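Local coordinates for peptide ABC transporter permease (Staphylococcus hominis, PDB 6EXS), which probably imports peptides across the membrane as a POT-family transporter, and binds a thioalcohol-conjugated dipeptide, a malodour precursor, in its central pocket, at residues A[162-167]-A[334-340]; A[298-304]-A[375-379]; A[367-372]-A[412-417]. All blocks are in the same frame, centred on the assembly; numbering follows the deposited sequence.

Contact 1: residues A[162-167]-A[334-340]; sequences ALISPI and LFQSINP. With C3H (2-[[(2~{R})-2-azanyl-3-[(3~{S})-3-methyl-1-oxidanyl-hexan-3-yl]sulfanyl-propanoyl]amino]ethanoic acid), chain O.
Ser337 OG approaches the flat carbonyl of Leu163 tilted 21° from its plane and donates a 2.8 Å hydrogen bond to Leu163 O. The same hydroxyl oxygen rests against the CB-CG-CD side of the Pro166 ring, 3.4 Å from Pro166 CG. With chi1 at -70°, Ser337 OG stands beside its own backbone N, which directs it across to helix 147-174. At the Pro340 ring, CG meets Ala162 CB at 3.6 Å, and the amino nitrogen of the bound thioalcohol-dipeptide conjugate lies near the same CG. This fits the major facilitator fold, in which helices from the two halves of the chain close round a central substrate site. Pro166 has no N-H to offer the turn before it, and Ala162 O instead accepts from a water at 2.8 Å. That water also donates to Gln336 O, the carbonyl that receives the ligand amino group N at 3.0 Å. The ligand hydroxyl O is gripped twice, donating to Phe335 O at 2.8 Å and accepting from Asn339 N at an N-H...O angle of 163°. Farther along, the Ile167 and Leu334 side chains cross at about a right angle, with Ile167 CG1 4.2 Å from Leu334 CG.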
loop_
_atom_site.group_PDB
_atom_site.type_symbol
_atom_site.label_atom_id
_atom_site.label_comp_id
_atom_site.label_asym_id
_atom_site.label_seq_id
_atom_site.Cartn_x
_atom_site.Cartn_y
_atom_site.Cartn_z
ATOM N N ALA A 162 -1.053 -11.841 -0.062
ATOM C CA ALA A 162 -0.802 -11.237 -1.370
ATOM C C ALA A 162 -0.335 -12.257 -2.423
ATOM O O ALA A 162 -0.628 -12.062 -3.599
ATOM C CB ALA A 162 0.212 -10.115 -1.245
ATOM N N LEU A 163 0.393 -13.320 -2.013
ATOM C CA LEU A 163 0.906 -14.361 -2.912
ATOM C C LEU A 163 -0.145 -15.392 -3.312
ATOM O O LEU A 163 -0.263 -15.681 -4.497
ATOM C CB LEU A 163 2.171 -15.054 -2.326
ATOM C CG LEU A 163 2.619 -16.389 -2.951
ATOM C CD1 LEU A 163 3.128 -16.215 -4.405
ATOM C CD2 LEU A 163 3.655 -17.076 -2.096
ATOM N N ILE A 164 -0.880 -15.956 -2.330
ATOM C CA ILE A 164 -1.876 -17.023 -2.521
ATOM C C ILE A 164 -3.184 -16.562 -3.221
ATOM O O ILE A 164 -3.678 -17.281 -4.097
ATOM C CB ILE A 164 -2.164 -17.745 -1.163
ATOM C CG1 ILE A 164 -0.863 -18.368 -0.571
ATOM C CG2 ILE A 164 -3.235 -18.827 -1.307
ATOM C CD1 ILE A 164 -0.912 -18.737 0.934
ATOM N N SER A 165 -3.759 -15.410 -2.814
ATOM C CA SER A 165 -5.044 -14.936 -3.342
ATOM C C SER A 165 -5.103 -14.757 -4.882
ATOM O O SER A 165 -6.092 -15.235 -5.433
ATOM C CB SER A 165 -5.517 -13.678 -2.630
ATOM O OG SER A 165 -4.590 -12.608 -2.709
ATOM N N PRO A 166 -4.127 -14.142 -5.622
ATOM C CA PRO A 166 -4.259 -14.077 -7.092
ATOM C C PRO A 166 -4.257 -15.472 -7.739
ATOM O O PRO A 166 -5.014 -15.700 -8.690
ATOM C CB PRO A 166 -3.044 -13.240 -7.518
ATOM C CG PRO A 166 -2.633 -12.494 -6.275
ATOM C CD PRO A 166 -2.864 -13.505 -5.199
ATOM N N ILE A 167 -3.462 -16.421 -7.174
ATOM C CA ILE A 167 -3.393 -17.817 -7.625
ATOM C C ILE A 167 -4.780 -18.474 -7.502
ATOM O O ILE A 167 -5.211 -19.142 -8.447
ATOM C CB ILE A 167 -2.259 -18.615 -6.906
ATOM C CG1 ILE A 167 -0.860 -18.029 -7.237
ATOM C CG2 ILE A 167 -2.307 -20.119 -7.224
ATOM C CD1 ILE A 167 0.322 -18.532 -6.335
ATOM N N LEU A 334 -1.902 -13.484 -11.909
ATOM C CA LEU A 334 -0.666 -14.018 -11.316
ATOM C C LEU A 334 0.512 -13.040 -11.368
ATOM O O LEU A 334 1.474 -13.225 -10.629
ATOM C CB LEU A 334 -0.289 -15.377 -11.914
ATOM C CG LEU A 334 -0.826 -16.576 -11.149
ATOM C CD1 LEU A 334 -2.198 -16.957 -11.619
ATOM C CD2 LEU A 334 0.097 -17.753 -11.297
ATOM N N PHE A 335 0.419 -11.969 -12.183
ATOM C CA PHE A 335 1.424 -10.898 -12.227
ATOM C C PHE A 335 1.559 -10.230 -10.847
ATOM O O PHE A 335 2.629 -9.715 -10.544
ATOM C CB PHE A 335 1.014 -9.810 -13.228
ATOM C CG PHE A 335 1.302 -10.083 -14.681
ATOM C CD1 PHE A 335 2.579 -10.452 -15.098
ATOM C CD2 PHE A 335 0.326 -9.878 -15.648
ATOM C CE1 PHE A 335 2.854 -10.668 -16.449
ATOM C CE2 PHE A 335 0.607 -10.083 -17.002
ATOM C CZ PHE A 335 1.863 -10.488 -17.390
ATOM N N GLN A 336 0.464 -10.232 -10.029
ATOM C CA GLN A 336 0.379 -9.654 -8.669
ATOM C C GLN A 336 1.085 -10.491 -7.587
ATOM O O GLN A 336 1.341 -9.977 -6.491
ATOM C CB GLN A 336 -1.094 -9.439 -8.249
ATOM C CG GLN A 336 -1.908 -8.568 -9.178
ATOM C CD GLN A 336 -1.256 -7.234 -9.347
ATOM O OE1 GLN A 336 -0.641 -6.955 -10.379
ATOM N NE2 GLN A 336 -1.325 -6.412 -8.304
ATOM N N SER A 337 1.328 -11.779 -7.885
ATOM C CA SER A 337 1.964 -12.762 -7.016
ATOM C C SER A 337 3.497 -12.726 -7.121
ATOM O O SER A 337 4.165 -13.267 -6.229
ATOM C CB SER A 337 1.454 -14.169 -7.348
ATOM O OG SER A 337 0.101 -14.364 -6.962
ATOM N N ILE A 338 4.055 -12.083 -8.188
ATOM C CA ILE A 338 5.506 -12.027 -8.431
ATOM C C ILE A 338 6.265 -11.326 -7.279
ATOM O O ILE A 338 7.154 -11.932 -6.681
ATOM C CB ILE A 338 5.886 -11.452 -9.830
ATOM C CG1 ILE A 338 5.237 -12.280 -10.975
ATOM C CG2 ILE A 338 7.427 -11.400 -9.990
ATOM C CD1 ILE A 338 5.292 -11.666 -12.339
ATOM N N ASN A 339 5.926 -10.065 -7.003
ATOM C CA ASN A 339 6.519 -9.236 -5.957
ATOM C C ASN A 339 6.419 -9.881 -4.539
ATOM O O ASN A 339 7.465 -10.001 -3.908
ATOM C CB ASN A 339 5.921 -7.830 -6.016
ATOM C CG ASN A 339 6.447 -6.840 -5.040
ATOM O OD1 ASN A 339 6.052 -6.851 -3.885
ATOM N ND2 ASN A 339 7.250 -5.891 -5.517
ATOM N N PRO A 340 5.232 -10.353 -4.047
ATOM C CA PRO A 340 5.200 -11.019 -2.727
ATOM C C PRO A 340 6.012 -12.318 -2.652
ATOM O O PRO A 340 6.567 -12.604 -1.590
ATOM C CB PRO A 340 3.709 -11.266 -2.474
ATOM C CG PRO A 340 2.981 -10.473 -3.504
ATOM C CD PRO A 340 3.885 -10.308 -4.654
HETATM O O2 C3H O . 1.779 -5.843 0.265
HETATM C C11 C3H O . 2.763 -6.373 -0.110
HETATM O O3 C3H O . 3.914 -6.211 0.443
HETATM C C10 C3H O . 2.855 -7.267 -1.312
HETATM N N1 C3H O . 1.880 -6.955 -2.330
HETATM C C9 C3H O . 2.110 -6.033 -3.249
HETATM O O1 C3H O . 2.514 -4.911 -2.984
HETATM C C8 C3H O . 1.881 -6.389 -4.681
HETATM N N C3H O . 1.078 -7.601 -4.750
HETATM C C7 C3H O . 1.123 -5.275 -5.406
HETATM S S C3H O . 2.083 -4.167 -6.472
HETATM C C3 C3H O . 2.766 -5.072 -7.962
HETATM C C4 C3H O . 1.575 -5.466 -8.797
HETATM C C5 C3H O . 3.624 -6.231 -7.439
HETATM C C6 C3H O . 4.113 -7.242 -8.451
HETATM O O C3H O . 3.630 -8.520 -8.198
HETATM C C2 C3H O . 3.681 -4.164 -8.780
HETATM C C1 C3H O . 5.128 -4.614 -8.881
HETATM C C C3H O . 5.944 -3.664 -9.716
HETATM O O HOH W 1 -0.958 -9.479 -4.532
#

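Contact 2: residues A[298-304]-A[375-379]; sequences FWSIQEQ and AGLSY. With C3H (2-[[(2~{R})-2-azanyl-3-[(3~{S})-3-methyl-1-oxidanyl-hexan-3-yl]sulfanyl-propanoyl]amino]ethanoic acid), chain O.
Ala375 sets its CB against the Phe298 ring, 3.6 Å from CD1, at the start of a knobs-into-holes contact between two helices of the major facilitator bundle. The segments 298-302 and 375-379 run in broadly the same direction, their axes 35° apart and 9.5 Å at closest approach. The knob is Ile301, seated among Ala375, Gly376, Ser378 and Tyr379. Gly376 presents bare backbone, and Ile301 CD1 settles 3.9 Å from its CA. Ser378 turns its OG back to Ala375 O in a hydrogen bond within the helix, leaving the hydroxyl beside Ile301 CG2. Ser378 O, on the backbone, accepts from Ser402 OG of helix 396-418. Tyr379 forms the last wall of the hole: Ile301 CG2 makes a CH-pi contact over one ring face, 3.9 Å from the centroid and offset toward the rim. This methyl can reach the ring because chi1 of Ile301 (-68°) places CG2 opposite the backbone N, while CG1 runs on to carry CD1 toward Gly376. Phe464 meets the Tyr379 ring edge-to-face. At the far end of the ring Tyr379 OH donates to Gln304 OE1, which also pairs with Tyr463 OH. Tyr379 OH lies 2.7 Å from Gln304 OE1, well above the amide carbonyl plane, 44° out of it.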
loop_
_atom_site.group_PDB
_atom_site.type_symbol
_atom_site.label_atom_id
_atom_site.label_comp_id
_atom_site.label_asym_id
_atom_site.label_seq_id
_atom_site.Cartn_x
_atom_site.Cartn_y
_atom_site.Cartn_z
ATOM N N PHE A 298 10.213 5.452 -6.402
ATOM C CA PHE A 298 10.194 3.985 -6.346
ATOM C C PHE A 298 8.762 3.438 -6.392
ATOM O O PHE A 298 8.481 2.552 -7.205
ATOM C CB PHE A 298 10.938 3.423 -5.111
ATOM C CG PHE A 298 10.790 1.920 -5.067
ATOM C CD1 PHE A 298 11.640 1.103 -5.801
ATOM C CD2 PHE A 298 9.716 1.330 -4.410
ATOM C CE1 PHE A 298 11.439 -0.269 -5.849
ATOM C CE2 PHE A 298 9.518 -0.044 -4.463
ATOM C CZ PHE A 298 10.369 -0.828 -5.195
ATOM N N TRP A 299 7.875 3.930 -5.485
ATOM C CA TRP A 299 6.488 3.473 -5.406
ATOM C C TRP A 299 5.657 3.877 -6.610
ATOM O O TRP A 299 4.688 3.184 -6.903
ATOM C CB TRP A 299 5.803 3.882 -4.095
ATOM C CG TRP A 299 6.444 3.291 -2.884
ATOM C CD1 TRP A 299 7.097 3.966 -1.896
ATOM C CD2 TRP A 299 6.569 1.898 -2.571
ATOM N NE1 TRP A 299 7.594 3.083 -0.968
ATOM C CE2 TRP A 299 7.283 1.805 -1.355
ATOM C CE3 TRP A 299 6.091 0.718 -3.166
ATOM C CZ2 TRP A 299 7.564 0.577 -0.744
ATOM C CZ3 TRP A 299 6.371 -0.496 -2.569
ATOM C CH2 TRP A 299 7.109 -0.563 -1.375
ATOM N N SER A 300 6.038 4.944 -7.334
ATOM C CA SER A 300 5.301 5.353 -8.544
ATOM C C SER A 300 5.387 4.230 -9.583
ATOM O O SER A 300 4.354 3.746 -10.044
ATOM C CB SER A 300 5.838 6.672 -9.100
ATOM O OG SER A 300 5.257 6.986 -10.356
ATOM N N ILE A 301 6.622 3.762 -9.859
ATOM C CA ILE A 301 6.918 2.672 -10.780
ATOM C C ILE A 301 6.418 1.344 -10.213
ATOM O O ILE A 301 5.695 0.634 -10.911
ATOM C CB ILE A 301 8.408 2.657 -11.203
ATOM C CG1 ILE A 301 8.710 3.904 -12.089
ATOM C CG2 ILE A 301 8.751 1.347 -11.947
ATOM C CD1 ILE A 301 10.169 4.141 -12.442
ATOM N N GLN A 302 6.741 1.040 -8.940
ATOM C CA GLN A 302 6.288 -0.195 -8.287
ATOM C C GLN A 302 4.746 -0.363 -8.262
ATOM O O GLN A 302 4.253 -1.416 -8.642
ATOM C CB GLN A 302 6.882 -0.322 -6.874
ATOM C CG GLN A 302 6.850 -1.734 -6.298
ATOM C CD GLN A 302 5.506 -2.145 -5.742
ATOM O OE1 GLN A 302 4.702 -1.340 -5.288
ATOM N NE2 GLN A 302 5.244 -3.427 -5.739
ATOM N N GLU A 303 3.993 0.654 -7.818
ATOM C CA GLU A 303 2.531 0.550 -7.750
ATOM C C GLU A 303 1.843 0.522 -9.131
ATOM O O GLU A 303 0.632 0.277 -9.209
ATOM C CB GLU A 303 1.934 1.637 -6.855
ATOM C CG GLU A 303 2.265 1.488 -5.377
ATOM C CD GLU A 303 1.486 0.446 -4.598
ATOM O OE1 GLU A 303 0.729 -0.337 -5.218
ATOM O OE2 GLU A 303 1.639 0.415 -3.356
ATOM N N GLN A 304 2.621 0.708 -10.215
ATOM C CA GLN A 304 2.083 0.649 -11.571
ATOM C C GLN A 304 2.035 -0.771 -12.112
ATOM O O GLN A 304 1.449 -0.993 -13.167
ATOM C CB GLN A 304 2.819 1.593 -12.521
ATOM C CG GLN A 304 2.225 2.990 -12.573
ATOM C CD GLN A 304 3.109 3.921 -13.364
ATOM O OE1 GLN A 304 3.503 3.630 -14.502
ATOM N NE2 GLN A 304 3.445 5.065 -12.777
ATOM N N ALA A 375 14.106 0.358 -9.921
ATOM C CA ALA A 375 12.726 0.604 -10.349
ATOM C C ALA A 375 12.730 1.269 -11.752
ATOM O O ALA A 375 11.994 0.826 -12.633
ATOM C CB ALA A 375 12.006 1.479 -9.347
ATOM N N GLY A 376 13.620 2.251 -11.961
ATOM C CA GLY A 376 13.786 2.936 -13.243
ATOM C C GLY A 376 14.311 2.037 -14.347
ATOM O O GLY A 376 13.863 2.134 -15.493
ATOM N N LEU A 377 15.267 1.143 -14.000
ATOM C CA LEU A 377 15.869 0.159 -14.916
ATOM C C LEU A 377 14.862 -0.909 -15.368
ATOM O O LEU A 377 15.011 -1.453 -16.461
ATOM C CB LEU A 377 17.116 -0.499 -14.306
ATOM C CG LEU A 377 18.372 0.368 -14.295
ATOM C CD1 LEU A 377 19.292 -0.025 -13.156
ATOM C CD2 LEU A 377 19.095 0.351 -15.654
ATOM N N SER A 378 13.830 -1.185 -14.539
ATOM C CA SER A 378 12.769 -2.142 -14.843
ATOM C C SER A 378 11.809 -1.573 -15.904
ATOM O O SER A 378 11.259 -2.336 -16.699
ATOM C CB SER A 378 12.035 -2.566 -13.571
ATOM O OG SER A 378 11.085 -1.613 -13.123
ATOM N N TYR A 379 11.644 -0.227 -15.925
ATOM C CA TYR A 379 10.836 0.500 -16.919
ATOM C C TYR A 379 11.619 0.753 -18.227
ATOM O O TYR A 379 11.024 0.688 -19.298
ATOM C CB TYR A 379 10.219 1.782 -16.330
ATOM C CG TYR A 379 8.757 1.628 -15.956
ATOM C CD1 TYR A 379 8.247 0.403 -15.527
ATOM C CD2 TYR A 379 7.890 2.721 -15.992
ATOM C CE1 TYR A 379 6.904 0.258 -15.180
ATOM C CE2 TYR A 379 6.547 2.591 -15.631
ATOM C CZ TYR A 379 6.058 1.355 -15.233
ATOM O OH TYR A 379 4.741 1.206 -14.894
HETATM O O2 C3H O . 1.779 -5.843 0.265
HETATM C C11 C3H O . 2.763 -6.373 -0.110
HETATM O O3 C3H O . 3.914 -6.211 0.443
HETATM C C10 C3H O . 2.855 -7.267 -1.312
HETATM N N1 C3H O . 1.880 -6.955 -2.330
HETATM C C9 C3H O . 2.110 -6.033 -3.249
HETATM O O1 C3H O . 2.514 -4.911 -2.984
HETATM C C8 C3H O . 1.881 -6.389 -4.681
HETATM N N C3H O . 1.078 -7.601 -4.750
HETATM C C7 C3H O . 1.123 -5.275 -5.406
HETATM S S C3H O . 2.083 -4.167 -6.472
HETATM C C3 C3H O . 2.766 -5.072 -7.962
HETATM C C4 C3H O . 1.575 -5.466 -8.797
HETATM C C5 C3H O . 3.624 -6.231 -7.439
HETATM C C6 C3H O . 4.113 -7.242 -8.451
HETATM O O C3H O . 3.630 -8.520 -8.198
HETATM C C2 C3H O . 3.681 -4.164 -8.780
HETATM C C1 C3H O . 5.128 -4.614 -8.881
HETATM C C C3H O . 5.944 -3.664 -9.716
#

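Contact 3: residues A[367-372]-A[412-417]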
loop_
_atom_site.group_PDB
_atom_site.type_symbol
_atom_site.label_atom_id
_atom_site.label_comp_id
_atom_site.label_asym_id
_atom_site.label_seq_id
_atom_site.Cartn_x
_atom_site.Cartn_y
_atom_site.Cartn_z
ATOM N N LYS A 367 21.036 2.906 -0.245
ATOM C CA LYS A 367 20.036 1.827 -0.339
ATOM C C LYS A 367 18.797 2.265 -1.121
ATOM O O LYS A 367 18.337 1.521 -1.989
ATOM C CB LYS A 367 19.631 1.316 1.051
ATOM C CG LYS A 367 20.661 0.418 1.718
ATOM C CD LYS A 367 20.107 -0.166 3.003
ATOM C CE LYS A 367 21.117 -0.957 3.784
ATOM N NZ LYS A 367 20.496 -1.575 4.978
ATOM N N PHE A 368 18.283 3.488 -0.827
ATOM C CA PHE A 368 17.139 4.113 -1.505
ATOM C C PHE A 368 17.455 4.398 -2.969
ATOM O O PHE A 368 16.614 4.157 -3.835
ATOM C CB PHE A 368 16.741 5.411 -0.797
ATOM C CG PHE A 368 15.608 5.258 0.185
ATOM C CD1 PHE A 368 15.766 4.499 1.343
ATOM C CD2 PHE A 368 14.398 5.906 -0.021
ATOM C CE1 PHE A 368 14.716 4.359 2.255
ATOM C CE2 PHE A 368 13.353 5.774 0.893
ATOM C CZ PHE A 368 13.520 5.005 2.026
ATOM N N SER A 369 18.674 4.897 -3.239
ATOM C CA SER A 369 19.167 5.194 -4.576
ATOM C C SER A 369 19.255 3.919 -5.420
ATOM O O SER A 369 18.795 3.933 -6.562
ATOM C CB SER A 369 20.514 5.907 -4.505
ATOM O OG SER A 369 20.380 7.166 -3.865
ATOM N N ILE A 370 19.780 2.804 -4.834
ATOM C CA ILE A 370 19.889 1.488 -5.474
ATOM C C ILE A 370 18.492 0.985 -5.871
ATOM O O ILE A 370 18.305 0.531 -7.005
ATOM C CB ILE A 370 20.644 0.471 -4.576
ATOM C CG1 ILE A 370 22.126 0.842 -4.432
ATOM C CG2 ILE A 370 20.500 -0.962 -5.107
ATOM C CD1 ILE A 370 22.807 0.269 -3.122
ATOM N N GLY A 371 17.537 1.102 -4.943
ATOM C CA GLY A 371 16.149 0.697 -5.134
ATOM C C GLY A 371 15.441 1.427 -6.256
ATOM O O GLY A 371 14.829 0.783 -7.112
ATOM N N THR A 372 15.538 2.778 -6.263
ATOM C CA THR A 372 14.929 3.672 -7.263
ATOM C C THR A 372 15.541 3.481 -8.651
ATOM O O THR A 372 14.799 3.474 -9.634
ATOM C CB THR A 372 15.007 5.135 -6.816
ATOM O OG1 THR A 372 14.625 5.216 -5.450
ATOM C CG2 THR A 372 14.110 6.023 -7.620
ATOM N N CYS A 412 15.910 -3.436 -1.240
ATOM C CA CYS A 412 16.920 -2.434 -0.874
ATOM C C CYS A 412 16.295 -1.279 -0.111
ATOM O O CYS A 412 16.911 -0.749 0.807
ATOM C CB CYS A 412 17.639 -1.913 -2.116
ATOM S SG CYS A 412 18.392 -3.194 -3.140
ATOM N N LEU A 413 15.106 -0.849 -0.557
ATOM C CA LEU A 413 14.366 0.322 -0.106
ATOM C C LEU A 413 13.459 0.122 1.117
ATOM O O LEU A 413 13.508 0.951 2.027
ATOM C CB LEU A 413 13.546 0.838 -1.306
ATOM C CG LEU A 413 13.035 2.259 -1.245
ATOM C CD1 LEU A 413 13.560 3.068 -2.409
ATOM C CD2 LEU A 413 11.530 2.279 -1.221
ATOM N N SER A 414 12.592 -0.919 1.107
ATOM C CA SER A 414 11.595 -1.188 2.157
ATOM C C SER A 414 12.158 -1.349 3.598
ATOM O O SER A 414 11.638 -0.639 4.464
ATOM C CB SER A 414 10.708 -2.374 1.795
ATOM O OG SER A 414 9.421 -1.943 1.384
ATOM N N PRO A 415 13.172 -2.215 3.923
ATOM C CA PRO A 415 13.642 -2.293 5.330
ATOM C C PRO A 415 14.320 -1.007 5.807
ATOM O O PRO A 415 14.426 -0.749 7.009
ATOM C CB PRO A 415 14.638 -3.461 5.320
ATOM C CG PRO A 415 14.426 -4.165 4.027
ATOM C CD PRO A 415 13.940 -3.139 3.065
ATOM N N THR A 416 14.761 -0.203 4.829
ATOM C CA THR A 416 15.459 1.073 4.947
ATOM C C THR A 416 14.485 2.241 5.201
ATOM O O THR A 416 14.834 3.162 5.938
ATOM C CB THR A 416 16.333 1.261 3.697
ATOM O OG1 THR A 416 16.944 0.012 3.368
ATOM C CG2 THR A 416 17.400 2.292 3.885
ATOM N N GLY A 417 13.294 2.185 4.598
ATOM C CA GLY A 417 12.249 3.194 4.759
ATOM C C GLY A 417 11.555 3.131 6.104
ATOM O O GLY A 417 11.267 4.171 6.703
#
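Thr416 OG1 donates a 2.7 Å hydrogen bond back to Cys412 O, the carbonyl against which Lys367 CB also packs from the facing helix. In a regular helix the N-H of Thr416 would take that carbonyl; here, at the kink beside Pro415, the hydroxyl does so instead. Chi1 of -41° keeps OG1 beside the backbone N of Thr416 and sends the methyl CG2 toward Lys367 CB and the Phe368 ring. The lysine chain runs extended past this hydroxyl, with Lys367 CD 3.2 Å from Thr416 OG1, and its NZ ends on Gln361 OE1, with Trp354 as cation-pi partner. Two helices meet here in antiparallel fashion, their segment axes 144° apart in direction and 8.2 Å at closest approach. The Phe368 ring reaches across to the second helix. Leu413 CG stands over the middle of one ring face in a CH-pi contact, 4.0 Å from the centroid, while Gly417 lies at the ring edge, its CA 3.5 Å from Phe368 CZ. Two glycines stand at the close points: Gly417 at that edge, and Gly371, whose backbone faces Cys412 CB and Leu413 CD1. On the outer flank Ile370 CG2 packs against Cys412 SG at 3.6 Å. The pair joins helix 364-389 to helix 396-418, which follows it in the chain. Helix 279-302 lies against Phe368 and Thr372 through Leu291, Leu294 and Leu297, and helix 460-479 against Ser369 and Thr372 through Thr475.

Contacts 1 and 2 both reach the bound conjugate and have centres about 17 Å apart. They meet beside the ligand, where Asn339 ND2 packs 3.2 Å from Gln302 NE2; Glu410 of helix 396-418 is hydrogen-bonded to Asn339 and touches Gln302. Contacts 2 and 3 share helix 364-389 and have centres about 12 Å apart. Phe298 spans them, its CD1 3.5 Å from Gly371 O and its CB 3.8 Å from Leu413 CD1. Contact 3 lies farther from the pocket, next to helix 279-302, and its helix 396-418 also carries the pocket residues Tyr403 and Cys406; the Leu413 side chain is about 12 Å from the ligand. Contacts 1 and 3 do not touch, their nearest atoms being about 8 Å apart.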